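Local coordinates for protein pectinesterase A (Erwinia chrysanthemi, PDB 2NTP) that hydrolyses the methyl esters of pectin, releasing methanol, and probably begins the maceration and soft-rotting of plant tissue, at residues K217-R229 with Q264-I276. Sequence-based numbering, arbitrary orientation.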
ATOM      1  N   LYS A 217     -17.979   0.609   6.330  1.00 11.97           N
ATOM      2  CA  LYS A 217     -17.878   1.800   7.170  1.00 11.92           C
ATOM      3  C   LYS A 217     -16.548   2.540   7.028  1.00 11.18           C
ATOM      4  O   LYS A 217     -16.528   3.770   6.922  1.00 10.73           O
ATOM      5  CB  LYS A 217     -18.139   1.436   8.639  1.00 12.44           C
ATOM      6  CG  LYS A 217     -18.346   2.623   9.574  1.00 15.68           C
ATOM      7  CD  LYS A 217     -19.750   3.210   9.479  1.00 20.01           C
ATOM      8  CE  LYS A 217     -20.108   4.028  10.721  1.00 21.65           C
ATOM      9  NZ  LYS A 217     -19.126   5.115  11.028  1.00 23.25           N
ATOM     10  N   TYR A 218     -15.445   1.792   7.023  1.00 10.40           N
ATOM     11  CA  TYR A 218     -14.119   2.407   6.967  1.00  9.78           C
ATOM     12  C   TYR A 218     -13.271   1.889   5.814  1.00  9.22           C
ATOM     13  O   TYR A 218     -13.247   0.690   5.537  1.00  9.24           O
ATOM     14  CB  TYR A 218     -13.372   2.193   8.285  1.00 10.07           C
ATOM     15  CG  TYR A 218     -14.103   2.749   9.486  1.00 10.24           C
ATOM     16  CD1 TYR A 218     -14.099   4.119   9.757  1.00 10.38           C
ATOM     17  CD2 TYR A 218     -14.801   1.909  10.346  1.00 11.11           C
ATOM     18  CE1 TYR A 218     -14.782   4.640  10.859  1.00 10.96           C
ATOM     19  CE2 TYR A 218     -15.485   2.418  11.458  1.00 10.76           C
ATOM     20  CZ  TYR A 218     -15.470   3.781  11.703  1.00 11.58           C
ATOM     21  OH  TYR A 218     -16.140   4.291  12.796  1.00 12.38           O
ATOM     22  N   GLY A 219     -12.580   2.814   5.151  1.00  8.41           N
ATOM     23  CA  GLY A 219     -11.636   2.476   4.094  1.00  7.93           C
ATOM     24  C   GLY A 219     -10.232   2.793   4.563  1.00  7.42           C
ATOM     25  O   GLY A 219      -9.733   2.173   5.504  1.00  7.42           O
ATOM     26  N   LEU A 220      -9.611   3.779   3.921  1.00  6.62           N
ATOM     27  CA  LEU A 220      -8.247   4.185   4.260  1.00  6.41           C
ATOM     28  C   LEU A 220      -8.301   5.331   5.255  1.00  6.42           C
ATOM     29  O   LEU A 220      -8.849   6.397   4.953  1.00  6.56           O
ATOM     30  CB  LEU A 220      -7.474   4.591   3.001  1.00  6.40           C
ATOM     31  CG  LEU A 220      -7.596   3.634   1.805  1.00  6.14           C
ATOM     32  CD1 LEU A 220      -6.890   4.207   0.592  1.00  5.61           C
ATOM     33  CD2 LEU A 220      -7.059   2.244   2.136  1.00  6.47           C
ATOM     34  N   VAL A 221      -7.742   5.099   6.441  1.00  6.13           N
ATOM     35  CA  VAL A 221      -7.773   6.085   7.522  1.00  6.30           C
ATOM     36  C   VAL A 221      -6.340   6.379   7.949  1.00  6.42           C
ATOM     37  O   VAL A 221      -5.619   5.482   8.404  1.00  6.00           O
ATOM     38  CB  VAL A 221      -8.639   5.605   8.717  1.00  6.43           C
ATOM     39  CG1 VAL A 221      -8.703   6.676   9.813  1.00  6.67           C
ATOM     40  CG2 VAL A 221     -10.058   5.233   8.246  1.00  6.79           C
ATOM     41  N   ILE A 222      -5.926   7.631   7.776  1.00  6.45           N
ATOM     42  CA  ILE A 222      -4.543   8.036   8.047  1.00  7.00           C
ATOM     43  C   ILE A 222      -4.520   9.010   9.227  1.00  6.97           C
ATOM     44  O   ILE A 222      -5.122  10.084   9.158  1.00  7.58           O
ATOM     45  CB  ILE A 222      -3.873   8.668   6.790  1.00  7.09           C
ATOM     46  CG1 ILE A 222      -3.738   7.635   5.665  1.00  8.03           C
ATOM     47  CG2 ILE A 222      -2.484   9.217   7.122  1.00  7.45           C
ATOM     48  CD1 ILE A 222      -4.833   7.704   4.618  1.00 11.45           C
ATOM     49  N   THR A 223      -3.836   8.626  10.302  1.00  7.15           N
ATOM     50  CA  THR A 223      -3.847   9.412  11.545  1.00  7.03           C
ATOM     51  C   THR A 223      -2.441   9.751  12.030  1.00  7.19           C
ATOM     52  O   THR A 223      -1.531   8.922  11.946  1.00  6.49           O
ATOM     53  CB  THR A 223      -4.612   8.683  12.700  1.00  7.31           C
ATOM     54  OG1 THR A 223      -3.923   7.480  13.069  1.00  6.89           O
ATOM     55  CG2 THR A 223      -6.035   8.340  12.294  1.00  7.56           C
ATOM     56  N   ASN A 224      -2.276  10.970  12.544  1.00  7.56           N
ATOM     57  CA  ASN A 224      -1.035  11.377  13.215  1.00  8.17           C
ATOM     58  C   ASN A 224       0.197  11.091  12.363  1.00  8.01           C
ATOM     59  O   ASN A 224       1.227  10.628  12.861  1.00  8.59           O
ATOM     60  CB  ASN A 224      -0.916  10.685  14.580  1.00  8.75           C
ATOM     61  CG  ASN A 224      -2.185  10.808  15.417  1.00  9.76           C
ATOM     62  OD1 ASN A 224      -2.738   9.803  15.883  1.00 13.93           O
ATOM     63  ND2 ASN A 224      -2.652  12.032  15.610  1.00 10.19           N
ATOM     64  N   SER A 225       0.084  11.375  11.070  1.00  7.54           N
ATOM     65  CA  SER A 225       1.121  11.017  10.118  1.00  7.66           C
ATOM     66  C   SER A 225       1.739  12.242   9.454  1.00  7.56           C
ATOM     67  O   SER A 225       1.411  13.381   9.791  1.00  7.55           O
ATOM     68  CB  SER A 225       0.551  10.050   9.075  1.00  7.59           C
ATOM     69  OG  SER A 225       0.309   8.786   9.667  1.00  7.82           O
ATOM     70  N   ARG A 226       2.646  11.994   8.517  1.00  7.81           N
ATOM     71  CA  ARG A 226       3.351  13.049   7.820  1.00  8.51           C
ATOM     72  C   ARG A 226       3.322  12.729   6.338  1.00  8.26           C
ATOM     73  O   ARG A 226       3.800  11.676   5.915  1.00  8.21           O
ATOM     74  CB  ARG A 226       4.796  13.160   8.328  1.00  8.90           C
ATOM     75  CG  ARG A 226       4.896  13.667   9.778  1.00 11.46           C
ATOM     76  CD  ARG A 226       6.199  13.260  10.464  1.00 16.47           C
ATOM     77  NE  ARG A 226       6.343  11.804  10.562  1.00 20.06           N
ATOM     78  CZ  ARG A 226       5.704  11.018  11.432  1.00 21.07           C
ATOM     79  NH1 ARG A 226       4.850  11.521  12.315  1.00 22.25           N
ATOM     80  NH2 ARG A 226       5.921   9.710  11.409  1.00 22.17           N
ATOM     81  N   VAL A 227       2.727  13.638   5.574  1.00  7.91           N
ATOM     82  CA  VAL A 227       2.657  13.558   4.125  1.00  7.79           C
ATOM     83  C   VAL A 227       3.776  14.442   3.584  1.00  8.08           C
ATOM     84  O   VAL A 227       3.702  15.674   3.640  1.00  7.33           O
ATOM     85  CB  VAL A 227       1.252  13.993   3.630  1.00  7.64           C
ATOM     86  CG1 VAL A 227       1.236  14.270   2.136  1.00  7.80           C
ATOM     87  CG2 VAL A 227       0.226  12.927   3.996  1.00  8.00           C
ATOM     88  N   ILE A 228       4.830  13.798   3.088  1.00  8.40           N
ATOM     89  CA  ILE A 228       6.077  14.497   2.771  1.00  9.45           C
ATOM     90  C   ILE A 228       6.548  14.256   1.339  1.00  9.70           C
ATOM     91  O   ILE A 228       6.200  13.254   0.717  1.00  9.56           O
ATOM     92  CB  ILE A 228       7.223  14.144   3.773  1.00  9.69           C
ATOM     93  CG1 ILE A 228       7.621  12.667   3.677  1.00 10.09           C
ATOM     94  CG2 ILE A 228       6.828  14.523   5.221  1.00 10.30           C
ATOM     95  CD1 ILE A 228       8.849  12.298   4.523  1.00 10.30           C
ATOM     96  N   ARG A 229       7.337  15.194   0.827  1.00 10.28           N
ATOM     97  CA  ARG A 229       7.948  15.035  -0.485  1.00 11.00           C
ATOM     98  C   ARG A 229       9.305  14.369  -0.331  1.00 10.95           C
ATOM     99  O   ARG A 229      10.030  14.617   0.642  1.00 11.00           O
ATOM    100  CB  ARG A 229       8.082  16.375  -1.208  1.00 11.77           C
ATOM    101  CG  ARG A 229       8.683  17.475  -0.382  1.00 14.58           C
ATOM    102  CD  ARG A 229       9.075  18.649  -1.246  1.00 18.37           C
ATOM    103  NE  ARG A 229       8.617  19.895  -0.654  1.00 23.20           N
ATOM    104  CZ  ARG A 229       7.660  20.660  -1.167  1.00 23.79           C
ATOM    105  NH1 ARG A 229       7.069  20.336  -2.314  1.00 24.47           N
ATOM    106  NH2 ARG A 229       7.315  21.772  -0.545  1.00 26.14           N
ATOM    107  N   GLN A 264     -13.271   5.581   0.467  1.00  6.75           N
ATOM    108  CA  GLN A 264     -13.069   6.477   1.597  1.00  6.66           C
ATOM    109  C   GLN A 264     -11.585   6.655   1.884  1.00  6.33           C
ATOM    110  O   GLN A 264     -10.858   5.673   2.022  1.00  6.52           O
ATOM    111  CB  GLN A 264     -13.777   5.952   2.854  1.00  6.76           C
ATOM    112  CG  GLN A 264     -13.558   6.826   4.095  1.00  7.34           C
ATOM    113  CD  GLN A 264     -13.988   6.138   5.376  1.00  7.38           C
ATOM    114  OE1 GLN A 264     -13.215   5.401   5.993  1.00  7.38           O
ATOM    115  NE2 GLN A 264     -15.232   6.382   5.786  1.00  9.68           N
ATOM    116  N   THR A 265     -11.153   7.911   1.959  1.00  6.07           N
ATOM    117  CA  THR A 265      -9.855   8.256   2.531  1.00  6.20           C
ATOM    118  C   THR A 265     -10.085   9.397   3.503  1.00  6.44           C
ATOM    119  O   THR A 265     -10.633  10.441   3.125  1.00  6.44           O
ATOM    120  CB  THR A 265      -8.828   8.704   1.470  1.00  6.37           C
ATOM    121  OG1 THR A 265      -8.596   7.638   0.547  1.00  5.78           O
ATOM    122  CG2 THR A 265      -7.508   9.072   2.132  1.00  6.49           C
ATOM    123  N   VAL A 266      -9.684   9.182   4.755  1.00  6.27           N
ATOM    124  CA  VAL A 266      -9.793  10.213   5.786  1.00  6.75           C
ATOM    125  C   VAL A 266      -8.424  10.466   6.408  1.00  7.05           C
ATOM    126  O   VAL A 266      -7.744   9.523   6.832  1.00  7.33           O
ATOM    127  CB  VAL A 266     -10.820   9.830   6.878  1.00  6.79           C
ATOM    128  CG1 VAL A 266     -10.937  10.947   7.908  1.00  6.97           C
ATOM    129  CG2 VAL A 266     -12.186   9.544   6.255  1.00  6.57           C
ATOM    130  N   PHE A 267      -8.024  11.738   6.428  1.00  7.12           N
ATOM    131  CA  PHE A 267      -6.795  12.179   7.087  1.00  7.28           C
ATOM    132  C   PHE A 267      -7.161  12.889   8.378  1.00  7.42           C
ATOM    133  O   PHE A 267      -7.963  13.823   8.364  1.00  7.58           O
ATOM    134  CB  PHE A 267      -6.006  13.147   6.202  1.00  7.63           C
ATOM    135  CG  PHE A 267      -5.377  12.505   5.000  1.00  7.61           C
ATOM    136  CD1 PHE A 267      -6.069  12.428   3.792  1.00  8.36           C
ATOM    137  CD2 PHE A 267      -4.081  11.988   5.064  1.00  8.38           C
ATOM    138  CE1 PHE A 267      -5.488  11.835   2.675  1.00  7.64           C
ATOM    139  CE2 PHE A 267      -3.493  11.393   3.950  1.00  8.70           C
ATOM    140  CZ  PHE A 267      -4.200  11.319   2.753  1.00  8.18           C
ATOM    141  N   LEU A 268      -6.562  12.456   9.485  1.00  7.53           N
ATOM    142  CA  LEU A 268      -6.743  13.140  10.767  1.00  7.76           C
ATOM    143  C   LEU A 268      -5.408  13.514  11.396  1.00  7.84           C
ATOM    144  O   LEU A 268      -4.501  12.684  11.469  1.00  7.96           O
ATOM    145  CB  LEU A 268      -7.562  12.296  11.746  1.00  7.83           C
ATOM    146  CG  LEU A 268      -8.939  11.809  11.286  1.00  7.83           C
ATOM    147  CD1 LEU A 268      -8.842  10.350  10.856  1.00  8.04           C
ATOM    148  CD2 LEU A 268      -9.959  11.974  12.399  1.00  9.37           C
ATOM    149  N   ASN A 269      -5.299  14.767  11.842  1.00  8.21           N
ATOM    150  CA  ASN A 269      -4.105  15.257  12.549  1.00  8.50           C
ATOM    151  C   ASN A 269      -2.802  14.921  11.813  1.00  8.52           C
ATOM    152  O   ASN A 269      -1.826  14.449  12.414  1.00  8.75           O
ATOM    153  CB  ASN A 269      -4.081  14.706  13.984  1.00  8.96           C
ATOM    154  CG  ASN A 269      -5.318  15.100  14.783  1.00 11.01           C
ATOM    155  OD1 ASN A 269      -6.115  14.245  15.188  1.00 14.00           O
ATOM    156  ND2 ASN A 269      -5.486  16.399  15.009  1.00 12.33           N
ATOM    157  N   THR A 270      -2.794  15.182  10.510  1.00  8.02           N
ATOM    158  CA  THR A 270      -1.685  14.793   9.647  1.00  8.23           C
ATOM    159  C   THR A 270      -1.029  16.013   8.996  1.00  8.54           C
ATOM    160  O   THR A 270      -1.719  16.910   8.517  1.00  8.34           O
ATOM    161  CB  THR A 270      -2.164  13.746   8.606  1.00  8.43           C
ATOM    162  OG1 THR A 270      -2.385  12.505   9.281  1.00  8.40           O
ATOM    163  CG2 THR A 270      -1.137  13.527   7.496  1.00  8.14           C
ATOM    164  N   SER A 271       0.301  16.048   9.004  1.00  8.71           N
ATOM    165  CA  SER A 271       1.032  17.136   8.357  1.00  9.37           C
ATOM    166  C   SER A 271       1.113  16.898   6.854  1.00  9.18           C
ATOM    167  O   SER A 271       1.182  15.757   6.399  1.00  9.15           O
ATOM    168  CB  SER A 271       2.432  17.313   8.947  1.00  9.75           C
ATOM    169  OG  SER A 271       3.261  16.210   8.668  1.00 12.83           O
ATOM    170  N   MET A 272       1.093  17.984   6.091  1.00  9.16           N
ATOM    171  CA  MET A 272       1.157  17.900   4.637  1.00  9.20           C
ATOM    172  C   MET A 272       2.035  19.012   4.113  1.00  9.63           C
ATOM    173  O   MET A 272       1.792  20.182   4.412  1.00  9.51           O
ATOM    174  CB  MET A 272      -0.238  18.037   4.026  1.00  9.10           C
ATOM    175  CG  MET A 272      -1.218  16.964   4.437  1.00  9.00           C
ATOM    176  SD  MET A 272      -2.892  17.331   3.907  1.00  9.12           S
ATOM    177  CE  MET A 272      -3.719  15.875   4.537  1.00  9.45           C
ATOM    178  N   ASP A 273       3.048  18.655   3.328  1.00  9.75           N
ATOM    179  CA  ASP A 273       3.841  19.663   2.628  1.00 10.37           C
ATOM    180  C   ASP A 273       3.080  20.193   1.413  1.00 10.09           C
ATOM    181  O   ASP A 273       2.019  19.665   1.046  1.00  9.54           O
ATOM    182  CB  ASP A 273       5.211  19.114   2.225  1.00 10.84           C
ATOM    183  CG  ASP A 273       6.274  20.209   2.110  1.00 13.17           C
ATOM    184  OD1 ASP A 273       5.943  21.422   2.200  1.00 16.80           O
ATOM    185  OD2 ASP A 273       7.456  19.853   1.932  1.00 16.26           O
ATOM    186  N   ASN A 274       3.616  21.243   0.789  1.00 10.28           N
ATOM    187  CA  ASN A 274       2.877  21.950  -0.254  1.00 10.07           C
ATOM    188  C   ASN A 274       2.840  21.264  -1.620  1.00  9.38           C
ATOM    189  O   ASN A 274       2.311  21.829  -2.568  1.00  9.42           O
ATOM    190  CB  ASN A 274       3.344  23.418  -0.381  1.00 10.81           C
ATOM    191  CG  ASN A 274       4.669  23.562  -1.101  1.00 11.73           C
ATOM    192  OD1 ASN A 274       5.285  22.582  -1.516  1.00 12.64           O
ATOM    193  ND2 ASN A 274       5.115  24.806  -1.261  1.00 15.28           N
ATOM    194  N   HIS A 275       3.382  20.049  -1.717  1.00  8.85           N
ATOM    195  CA  HIS A 275       3.209  19.248  -2.934  1.00  8.44           C
ATOM    196  C   HIS A 275       1.742  18.821  -3.107  1.00  8.29           C
ATOM    197  O   HIS A 275       1.299  18.509  -4.215  1.00  8.52           O
ATOM    198  CB  HIS A 275       4.177  18.049  -2.963  1.00  8.40           C
ATOM    199  CG  HIS A 275       3.956  17.046  -1.870  1.00  7.69           C
ATOM    200  ND1 HIS A 275       4.153  17.332  -0.534  1.00  7.16           N
ATOM    201  CD2 HIS A 275       3.589  15.743  -1.922  1.00  7.00           C
ATOM    202  CE1 HIS A 275       3.899  16.255   0.188  1.00  7.53           C
ATOM    203  NE2 HIS A 275       3.553  15.277  -0.632  1.00  7.70           N
ATOM    204  N   ILE A 276       0.989  18.850  -2.011  1.00  8.07           N
ATOM    205  CA  ILE A 276      -0.425  18.477  -2.006  1.00  7.96           C
ATOM    206  C   ILE A 276      -1.304  19.616  -2.536  1.00  8.30           C
ATOM    207  O   ILE A 276      -1.214  20.753  -2.049  1.00  8.19           O
ATOM    208  CB  ILE A 276      -0.896  18.086  -0.571  1.00  8.01           C
ATOM    209  CG1 ILE A 276      -0.147  16.847  -0.046  1.00  8.00           C
ATOM    210  CG2 ILE A 276      -2.419  17.880  -0.527  1.00  7.68           C
ATOM    211  CD1 ILE A 276      -0.259  15.587  -0.932  1.00  8.07           C
TER
HETATM  212  O   HOH W   1      -0.740  14.392  15.269  1.00 37.79           O
HETATM  213  O   HOH W   2       1.025  14.353  12.423  1.00 13.68           O
HETATM  214  O   HOH W   3       4.411  17.027   6.232  1.00 13.87           O
HETATM  215  O   HOH W   4       3.109  12.414   0.330  1.00 13.28           O
HETATM  216  O   HOH W   5       7.764  17.399   2.853  1.00 18.72           O
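Ile222 lies alongside Phe267, both side chains pointing the same way into the interior. Its CD1 sits over one face of the ring, 4.3 Å from the centroid, while CB packs 3.7 Å from Phe267 CD2. Val227 comes to the same ring obliquely through CG2; its other methyl, CG1, anti to the backbone N (chi1 165°), is carried to Ile276 CG1 at 3.6 Å. On the other face of the sheet, Leu268 CD1 bridges Val221 CG1 and Thr223 CG2.

Strands 220-223 and 264-268 run parallel and in register, and after the bend Arg226 pairs with Ser271 and Val227 with Met272 in the same sense. These are two successive coils of the right-handed parallel beta-helix of pectin methylesterases, and strand 300-304 continues the sheet along the other edge of 264-268. At the bend both coils turn through an asparagine with left-handed backbone angles, Asn224 in one coil beside Asn269 in the next. Here Ser225 N donates to Thr270 OG1, which itself donates to Leu268 O from above the carbonyl plane; that oxygen also takes Asn224 N. A water joins Asn224 ND2 to Asn269 O, while Asn224 OD1 is hydrogen-bonded to Asn186 ND2.

At the start of the strands, Gln264 reaches across with an extended chain. Its OE1 receives Gly219 N at 2.8 Å in a nearly straight bond, the donor standing 54° out of the amide plane, and NE2 makes a weak bond to Lys217 O.

Past the last bridge, Val227 with Met272, Arg229 CB lies over one face of the His275 ring, whose opposite face is covered by Ile276 CG1. With CG between its own N and carbonyl carbon (chi1 48°), the Arg229 chain turns toward Asp273, and NE forms a salt bridge to Asp273 OD2 at 2.8 Å. A water links that same oxygen to Arg229 N.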